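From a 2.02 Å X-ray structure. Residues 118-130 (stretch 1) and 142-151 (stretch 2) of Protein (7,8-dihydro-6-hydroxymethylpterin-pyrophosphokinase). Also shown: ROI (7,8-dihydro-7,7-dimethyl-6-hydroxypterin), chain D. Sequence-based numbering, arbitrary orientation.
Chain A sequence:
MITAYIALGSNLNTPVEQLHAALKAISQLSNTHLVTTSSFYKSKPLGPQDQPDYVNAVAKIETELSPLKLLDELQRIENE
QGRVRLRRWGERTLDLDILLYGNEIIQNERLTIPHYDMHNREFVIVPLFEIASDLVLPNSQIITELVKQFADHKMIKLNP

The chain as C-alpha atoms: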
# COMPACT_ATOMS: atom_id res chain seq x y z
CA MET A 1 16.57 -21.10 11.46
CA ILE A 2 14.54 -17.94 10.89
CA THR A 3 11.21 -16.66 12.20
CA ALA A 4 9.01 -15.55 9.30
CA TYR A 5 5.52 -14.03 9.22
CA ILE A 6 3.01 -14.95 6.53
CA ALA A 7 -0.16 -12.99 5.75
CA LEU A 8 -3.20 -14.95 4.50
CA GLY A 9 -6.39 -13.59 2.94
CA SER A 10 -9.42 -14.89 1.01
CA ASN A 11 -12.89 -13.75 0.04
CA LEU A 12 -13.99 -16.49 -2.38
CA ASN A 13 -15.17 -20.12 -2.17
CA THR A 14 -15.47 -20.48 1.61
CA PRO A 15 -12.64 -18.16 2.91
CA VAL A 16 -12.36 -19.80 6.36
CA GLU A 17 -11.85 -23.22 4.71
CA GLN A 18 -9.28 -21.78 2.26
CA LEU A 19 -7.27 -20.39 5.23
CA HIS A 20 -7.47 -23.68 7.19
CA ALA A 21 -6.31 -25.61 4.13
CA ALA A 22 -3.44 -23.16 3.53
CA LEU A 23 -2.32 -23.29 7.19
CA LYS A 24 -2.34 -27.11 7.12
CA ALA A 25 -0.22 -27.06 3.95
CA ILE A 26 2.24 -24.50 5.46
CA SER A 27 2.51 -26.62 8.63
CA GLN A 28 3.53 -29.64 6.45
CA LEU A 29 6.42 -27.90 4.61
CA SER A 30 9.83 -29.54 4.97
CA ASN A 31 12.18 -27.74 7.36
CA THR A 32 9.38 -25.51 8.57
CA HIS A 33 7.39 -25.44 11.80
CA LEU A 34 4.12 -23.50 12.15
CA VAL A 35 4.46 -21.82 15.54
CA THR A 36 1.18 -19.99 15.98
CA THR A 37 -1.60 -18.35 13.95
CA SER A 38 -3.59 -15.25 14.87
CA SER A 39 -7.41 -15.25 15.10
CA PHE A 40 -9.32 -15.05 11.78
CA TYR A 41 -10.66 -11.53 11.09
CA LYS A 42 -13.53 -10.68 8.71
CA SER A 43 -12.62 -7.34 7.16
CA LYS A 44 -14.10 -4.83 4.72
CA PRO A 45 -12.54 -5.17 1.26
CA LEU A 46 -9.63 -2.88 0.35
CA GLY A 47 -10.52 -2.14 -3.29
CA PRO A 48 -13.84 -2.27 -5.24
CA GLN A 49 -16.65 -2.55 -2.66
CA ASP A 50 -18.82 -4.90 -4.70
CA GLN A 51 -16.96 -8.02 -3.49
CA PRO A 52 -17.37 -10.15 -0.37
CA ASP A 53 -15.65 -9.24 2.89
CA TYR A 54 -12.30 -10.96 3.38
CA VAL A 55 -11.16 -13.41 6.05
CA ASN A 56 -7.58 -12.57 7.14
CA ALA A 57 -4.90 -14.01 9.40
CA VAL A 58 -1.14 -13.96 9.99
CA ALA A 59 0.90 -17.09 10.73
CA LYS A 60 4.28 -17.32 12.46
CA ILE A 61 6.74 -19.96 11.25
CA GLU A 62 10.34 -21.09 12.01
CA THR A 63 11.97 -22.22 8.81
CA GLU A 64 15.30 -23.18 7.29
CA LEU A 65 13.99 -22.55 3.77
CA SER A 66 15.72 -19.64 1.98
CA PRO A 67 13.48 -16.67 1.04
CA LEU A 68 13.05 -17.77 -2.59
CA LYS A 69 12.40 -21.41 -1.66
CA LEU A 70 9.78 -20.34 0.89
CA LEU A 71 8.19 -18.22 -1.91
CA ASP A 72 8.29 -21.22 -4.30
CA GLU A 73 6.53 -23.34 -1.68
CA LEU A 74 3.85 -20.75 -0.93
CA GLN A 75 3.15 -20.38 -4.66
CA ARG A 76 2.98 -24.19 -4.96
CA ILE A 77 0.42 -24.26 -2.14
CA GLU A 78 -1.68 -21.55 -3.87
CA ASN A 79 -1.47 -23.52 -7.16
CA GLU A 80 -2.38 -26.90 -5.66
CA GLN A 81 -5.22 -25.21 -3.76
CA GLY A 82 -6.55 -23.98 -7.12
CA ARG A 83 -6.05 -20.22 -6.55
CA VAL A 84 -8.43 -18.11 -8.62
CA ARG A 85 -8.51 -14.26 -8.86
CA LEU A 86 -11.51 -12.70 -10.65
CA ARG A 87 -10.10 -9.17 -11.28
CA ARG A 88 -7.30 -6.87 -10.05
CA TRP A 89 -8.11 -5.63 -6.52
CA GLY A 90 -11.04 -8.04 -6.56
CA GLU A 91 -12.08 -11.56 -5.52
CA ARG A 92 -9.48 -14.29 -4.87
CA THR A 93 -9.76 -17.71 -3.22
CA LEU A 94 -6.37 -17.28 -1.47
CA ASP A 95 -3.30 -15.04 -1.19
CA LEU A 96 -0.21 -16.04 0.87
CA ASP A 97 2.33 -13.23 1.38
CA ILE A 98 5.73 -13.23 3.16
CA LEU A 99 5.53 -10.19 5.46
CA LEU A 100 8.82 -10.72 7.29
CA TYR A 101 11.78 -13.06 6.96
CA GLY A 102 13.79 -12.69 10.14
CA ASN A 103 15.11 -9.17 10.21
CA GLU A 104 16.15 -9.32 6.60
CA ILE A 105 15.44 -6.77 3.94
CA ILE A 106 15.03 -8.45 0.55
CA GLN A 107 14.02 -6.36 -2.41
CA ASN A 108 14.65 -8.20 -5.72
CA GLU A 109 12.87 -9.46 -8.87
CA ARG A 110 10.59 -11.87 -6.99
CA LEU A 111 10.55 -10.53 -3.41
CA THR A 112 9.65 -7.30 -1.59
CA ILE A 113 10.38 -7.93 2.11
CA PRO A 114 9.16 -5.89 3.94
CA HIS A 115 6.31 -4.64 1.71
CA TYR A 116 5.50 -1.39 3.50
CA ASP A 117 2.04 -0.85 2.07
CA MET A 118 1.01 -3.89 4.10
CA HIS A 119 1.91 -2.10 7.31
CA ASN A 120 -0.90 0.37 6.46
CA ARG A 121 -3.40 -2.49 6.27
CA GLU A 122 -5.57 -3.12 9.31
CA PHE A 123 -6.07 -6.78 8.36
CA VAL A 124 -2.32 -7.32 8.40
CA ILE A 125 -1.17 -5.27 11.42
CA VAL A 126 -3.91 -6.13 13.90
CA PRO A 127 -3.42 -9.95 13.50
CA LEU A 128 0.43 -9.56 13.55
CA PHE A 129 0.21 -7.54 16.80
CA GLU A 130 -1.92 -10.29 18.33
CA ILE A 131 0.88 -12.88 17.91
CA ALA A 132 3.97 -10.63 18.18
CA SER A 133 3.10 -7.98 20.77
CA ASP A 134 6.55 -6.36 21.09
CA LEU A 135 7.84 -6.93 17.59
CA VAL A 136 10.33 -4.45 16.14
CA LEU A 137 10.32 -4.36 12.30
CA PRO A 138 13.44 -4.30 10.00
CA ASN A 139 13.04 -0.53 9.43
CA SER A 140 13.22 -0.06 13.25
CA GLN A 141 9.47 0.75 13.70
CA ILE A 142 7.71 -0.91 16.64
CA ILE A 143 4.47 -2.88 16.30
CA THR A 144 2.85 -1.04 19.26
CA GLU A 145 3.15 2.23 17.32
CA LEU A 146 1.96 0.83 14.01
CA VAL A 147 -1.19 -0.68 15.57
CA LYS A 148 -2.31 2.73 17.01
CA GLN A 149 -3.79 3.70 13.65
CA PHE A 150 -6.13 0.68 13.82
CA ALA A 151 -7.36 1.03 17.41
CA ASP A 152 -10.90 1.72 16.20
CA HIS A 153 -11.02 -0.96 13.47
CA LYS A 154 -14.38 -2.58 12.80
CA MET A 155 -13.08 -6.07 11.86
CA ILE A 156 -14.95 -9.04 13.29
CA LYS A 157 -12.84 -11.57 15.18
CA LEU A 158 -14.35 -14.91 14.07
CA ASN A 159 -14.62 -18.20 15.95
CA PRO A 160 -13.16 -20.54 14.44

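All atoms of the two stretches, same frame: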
# COMPACT_ATOMS: atom_id res chain seq x y z
N MET A 118 1.72 -2.93 3.27
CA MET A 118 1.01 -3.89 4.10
C MET A 118 0.99 -3.49 5.56
O MET A 118 0.06 -3.84 6.29
CB MET A 118 1.52 -5.30 3.84
CG MET A 118 1.24 -5.69 2.38
SD MET A 118 1.35 -7.41 1.96
CE MET A 118 -0.10 -7.98 2.65
N HIS A 119 1.89 -2.59 5.94
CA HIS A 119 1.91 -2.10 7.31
C HIS A 119 0.83 -1.04 7.51
O HIS A 119 0.55 -0.64 8.65
CB HIS A 119 3.29 -1.56 7.67
CG HIS A 119 4.39 -2.56 7.45
ND1 HIS A 119 5.72 -2.22 7.54
CD2 HIS A 119 4.35 -3.89 7.16
CE1 HIS A 119 6.46 -3.29 7.31
NE2 HIS A 119 5.65 -4.31 7.07
N ASN A 120 0.20 -0.60 6.41
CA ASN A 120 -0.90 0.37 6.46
C ASN A 120 -2.23 -0.35 6.35
O ASN A 120 -3.28 0.28 6.25
CB ASN A 120 -0.77 1.38 5.31
CG ASN A 120 0.36 2.37 5.54
OD1 ASN A 120 0.75 2.61 6.68
ND2 ASN A 120 0.91 2.94 4.46
N ARG A 121 -2.19 -1.68 6.38
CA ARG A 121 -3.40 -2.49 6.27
C ARG A 121 -3.83 -3.02 7.62
O ARG A 121 -3.10 -3.77 8.26
CB ARG A 121 -3.16 -3.66 5.31
CG ARG A 121 -3.01 -3.22 3.87
CD ARG A 121 -2.70 -4.39 2.95
NE ARG A 121 -2.51 -3.95 1.58
CZ ARG A 121 -2.50 -4.74 0.52
NH1 ARG A 121 -2.71 -6.04 0.66
NH2 ARG A 121 -2.31 -4.24 -0.70
N GLU A 122 -5.05 -2.68 8.03
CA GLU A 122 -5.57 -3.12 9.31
C GLU A 122 -5.63 -4.65 9.45
O GLU A 122 -5.44 -5.17 10.56
CB GLU A 122 -6.98 -2.56 9.52
CG GLU A 122 -8.02 -3.07 8.50
CD GLU A 122 -9.41 -2.52 8.75
OE1 GLU A 122 -9.63 -1.82 9.77
OE2 GLU A 122 -10.31 -2.79 7.93
N PHE A 123 -5.93 -5.33 8.36
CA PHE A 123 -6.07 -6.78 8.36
C PHE A 123 -4.74 -7.53 8.34
O PHE A 123 -4.72 -8.76 8.21
CB PHE A 123 -7.00 -7.24 7.23
CG PHE A 123 -6.67 -6.64 5.90
CD1 PHE A 123 -5.75 -7.24 5.05
CD2 PHE A 123 -7.33 -5.50 5.47
CE1 PHE A 123 -5.47 -6.71 3.80
CE2 PHE A 123 -7.06 -4.95 4.21
CZ PHE A 123 -6.13 -5.56 3.38
N VAL A 124 -3.65 -6.77 8.37
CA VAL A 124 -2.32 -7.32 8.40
C VAL A 124 -1.73 -6.99 9.78
O VAL A 124 -1.28 -7.89 10.51
CB VAL A 124 -1.43 -6.68 7.33
CG1 VAL A 124 0.04 -7.03 7.60
CG2 VAL A 124 -1.81 -7.16 5.96
N ILE A 125 -1.77 -5.71 10.16
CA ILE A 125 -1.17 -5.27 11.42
C ILE A 125 -1.86 -5.70 12.70
O ILE A 125 -1.19 -6.01 13.69
CB ILE A 125 -0.90 -3.75 11.43
CG1 ILE A 125 0.13 -3.39 10.34
CG2 ILE A 125 -0.44 -3.25 12.84
CD1 ILE A 125 1.52 -3.98 10.55
N VAL A 126 -3.19 -5.72 12.70
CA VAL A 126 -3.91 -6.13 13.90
C VAL A 126 -3.61 -7.60 14.25
O VAL A 126 -3.35 -7.92 15.43
CB VAL A 126 -5.42 -5.82 13.80
CG1 VAL A 126 -6.21 -6.55 14.88
CG2 VAL A 126 -5.63 -4.31 13.88
N PRO A 127 -3.71 -8.52 13.26
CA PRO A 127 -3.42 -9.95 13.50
C PRO A 127 -1.93 -10.15 13.89
O PRO A 127 -1.61 -10.97 14.75
CB PRO A 127 -3.70 -10.63 12.15
CG PRO A 127 -4.59 -9.72 11.45
CD PRO A 127 -4.38 -8.32 11.96
N LEU A 128 -1.01 -9.46 13.22
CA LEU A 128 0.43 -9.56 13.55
C LEU A 128 0.68 -9.15 15.01
O LEU A 128 1.39 -9.84 15.74
CB LEU A 128 1.28 -8.69 12.60
CG LEU A 128 2.81 -8.71 12.75
CD1 LEU A 128 3.34 -10.13 12.61
CD2 LEU A 128 3.46 -7.82 11.70
N PHE A 129 0.06 -8.05 15.44
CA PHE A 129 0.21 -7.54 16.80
C PHE A 129 -0.31 -8.55 17.82
O PHE A 129 0.23 -8.68 18.92
CB PHE A 129 -0.53 -6.22 16.94
CG PHE A 129 -0.52 -5.64 18.33
CD1 PHE A 129 0.68 -5.36 18.98
CD2 PHE A 129 -1.72 -5.37 18.99
CE1 PHE A 129 0.69 -4.81 20.28
CE2 PHE A 129 -1.72 -4.82 20.27
CZ PHE A 129 -0.51 -4.54 20.92
N GLU A 130 -1.35 -9.29 17.43
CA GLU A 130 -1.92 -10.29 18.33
C GLU A 130 -0.91 -11.42 18.65
O GLU A 130 -0.88 -11.94 19.75
CB GLU A 130 -3.20 -10.87 17.72
CG GLU A 130 -3.87 -11.97 18.56
CD GLU A 130 -5.06 -12.63 17.86
OE1 GLU A 130 -5.13 -12.55 16.62
OE2 GLU A 130 -5.92 -13.24 18.55
N ILE A 142 8.22 0.02 15.66
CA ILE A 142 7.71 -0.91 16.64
C ILE A 142 6.24 -1.20 16.38
O ILE A 142 5.47 -0.28 16.09
CB ILE A 142 7.90 -0.30 18.05
CG1 ILE A 142 9.35 0.18 18.18
CG2 ILE A 142 7.64 -1.33 19.11
CD1 ILE A 142 9.59 1.01 19.38
N ILE A 143 5.85 -2.46 16.54
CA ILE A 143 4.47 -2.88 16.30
C ILE A 143 3.44 -2.10 17.13
O ILE A 143 2.35 -1.78 16.63
CB ILE A 143 4.30 -4.41 16.53
CG1 ILE A 143 2.99 -4.93 15.90
CG2 ILE A 143 4.32 -4.71 18.03
CD1 ILE A 143 3.02 -5.16 14.41
N THR A 144 3.77 -1.77 18.38
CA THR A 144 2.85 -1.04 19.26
C THR A 144 2.49 0.34 18.71
O THR A 144 1.41 0.88 19.02
CB THR A 144 3.42 -0.88 20.68
OG1 THR A 144 4.72 -0.28 20.60
CG2 THR A 144 3.53 -2.23 21.38
N GLU A 145 3.38 0.92 17.92
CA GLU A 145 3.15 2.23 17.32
C GLU A 145 2.28 2.08 16.09
O GLU A 145 1.26 2.76 15.95
CB GLU A 145 4.46 2.93 16.98
CG GLU A 145 5.26 3.34 18.23
CD GLU A 145 4.42 4.10 19.27
OE1 GLU A 145 4.07 5.29 19.00
OE2 GLU A 145 4.12 3.52 20.36
N LEU A 146 2.68 1.14 15.23
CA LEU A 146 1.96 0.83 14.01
C LEU A 146 0.49 0.46 14.25
O LEU A 146 -0.38 0.84 13.47
CB LEU A 146 2.65 -0.31 13.26
CG LEU A 146 4.07 -0.07 12.76
CD1 LEU A 146 4.61 -1.34 12.12
CD2 LEU A 146 4.08 1.10 11.77
N VAL A 147 0.19 -0.26 15.32
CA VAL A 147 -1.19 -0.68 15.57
C VAL A 147 -2.13 0.44 16.05
O VAL A 147 -3.35 0.31 15.96
CB VAL A 147 -1.24 -1.91 16.51
CG1 VAL A 147 -1.04 -1.48 17.96
CG2 VAL A 147 -2.53 -2.70 16.32
N LYS A 148 -1.56 1.56 16.52
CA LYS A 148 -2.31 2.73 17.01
C LYS A 148 -3.35 3.19 16.01
O LYS A 148 -4.47 3.49 16.37
CB LYS A 148 -1.36 3.90 17.27
CG LYS A 148 -0.52 3.81 18.53
CD LYS A 148 -1.35 4.12 19.74
CE LYS A 148 -0.47 4.52 20.93
NZ LYS A 148 -1.32 5.06 22.05
N GLN A 149 -2.94 3.27 14.76
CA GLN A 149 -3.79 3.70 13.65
C GLN A 149 -5.06 2.84 13.48
O GLN A 149 -6.07 3.31 12.94
CB GLN A 149 -2.95 3.61 12.38
CG GLN A 149 -3.52 4.26 11.15
CD GLN A 149 -2.67 3.98 9.92
OE1 GLN A 149 -1.57 3.43 10.01
NE2 GLN A 149 -3.19 4.34 8.75
N PHE A 150 -5.02 1.60 13.97
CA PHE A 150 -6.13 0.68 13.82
C PHE A 150 -6.87 0.36 15.11
O PHE A 150 -7.60 -0.63 15.19
CB PHE A 150 -5.60 -0.62 13.20
CG PHE A 150 -4.66 -0.39 12.04
CD1 PHE A 150 -5.09 0.28 10.91
CD2 PHE A 150 -3.34 -0.85 12.11
CE1 PHE A 150 -4.23 0.50 9.84
CE2 PHE A 150 -2.45 -0.63 11.03
CZ PHE A 150 -2.91 0.05 9.89
N ALA A 151 -6.72 1.23 16.11
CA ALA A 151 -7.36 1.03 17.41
C ALA A 151 -8.88 1.00 17.33
O ALA A 151 -9.53 0.36 18.15
CB ALA A 151 -6.90 2.07 18.43
N1 ROI D . -9.03 -6.61 1.33
C2 ROI D . -9.07 -7.24 2.56
N2 ROI D . -9.93 -6.76 3.49
N3 ROI D . -8.28 -8.31 2.86
C4 ROI D . -7.40 -8.81 1.98
O4 ROI D . -6.70 -9.81 2.23
C4A ROI D . -7.27 -8.17 0.70
N5 ROI D . -6.41 -8.62 -0.17
C6 ROI D . -6.23 -8.06 -1.42
C7 ROI D . -6.96 -6.73 -1.76
C16 ROI D . -5.99 -5.50 -1.58
C15 ROI D . -7.57 -6.78 -3.17
N8 ROI D . -8.07 -6.43 -0.81
C8A ROI D . -8.16 -7.04 0.44
O9 ROI D . -5.45 -8.70 -2.20

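How do the two backbones lie against each other? Stretch 1 forms a helix from Glu 122 onward, with Arg 121 at its N-cap position, and it kinks at Pro 127, whose ring nitrogen has no hydrogen to give to the turn before. Stretch 2 begins its helix at Ile 143, after Ile 142 at the N-cap. The chains run in opposite senses: the CA atoms of Phe 129 and Ile 143 are 6.3 Å apart, those of Ile 125 and Val 147 6.2 Å, and those of Glu 122 and Phe 150 5.9 Å. Within each stretch the backbone is hydrogen-bonded to itself, as in Phe 129 N to Ile 125 O (3.0 Å) and Val 147 N to Ile 143 O (2.9 Å); no hydrogen bond joins one stretch to the other.

What, then, holds the center together? Ile 125 points toward stretch 2, and its CG2 lies 4.0 Å from Val 147 CB and 4.3 Å from Leu 146 CB. These are apolar contacts, favorable because they shield hydrocarbon from water. Leu 128 adds to them, its CD2 reaching to 3.8 Å from Ile 143 CD1.

How does Phe 150 anchor one end? Its ring lies against the first turn of the stretch 1 helix. Glu 122 CA sits 3.8 Å from the ring centroid, almost on the ring normal, so its C–H meets the pi cloud in a CH-pi contact. His 119 O approaches the ring edge, 3.7 Å from Phe 150 CZ, while Ile 125 CB packs 3.5 Å from Phe 150 CE2.

Does the other end use the same chemistry? It does, with the aromatic ring now supplied by stretch 1. Val 147 CG1 lies over one face of Phe 129, 4.0 Å from the ring centroid, in a second CH-pi contact. At the ring edge, Ile 143 CG2 comes within 3.8 Å of Phe 129 CD1.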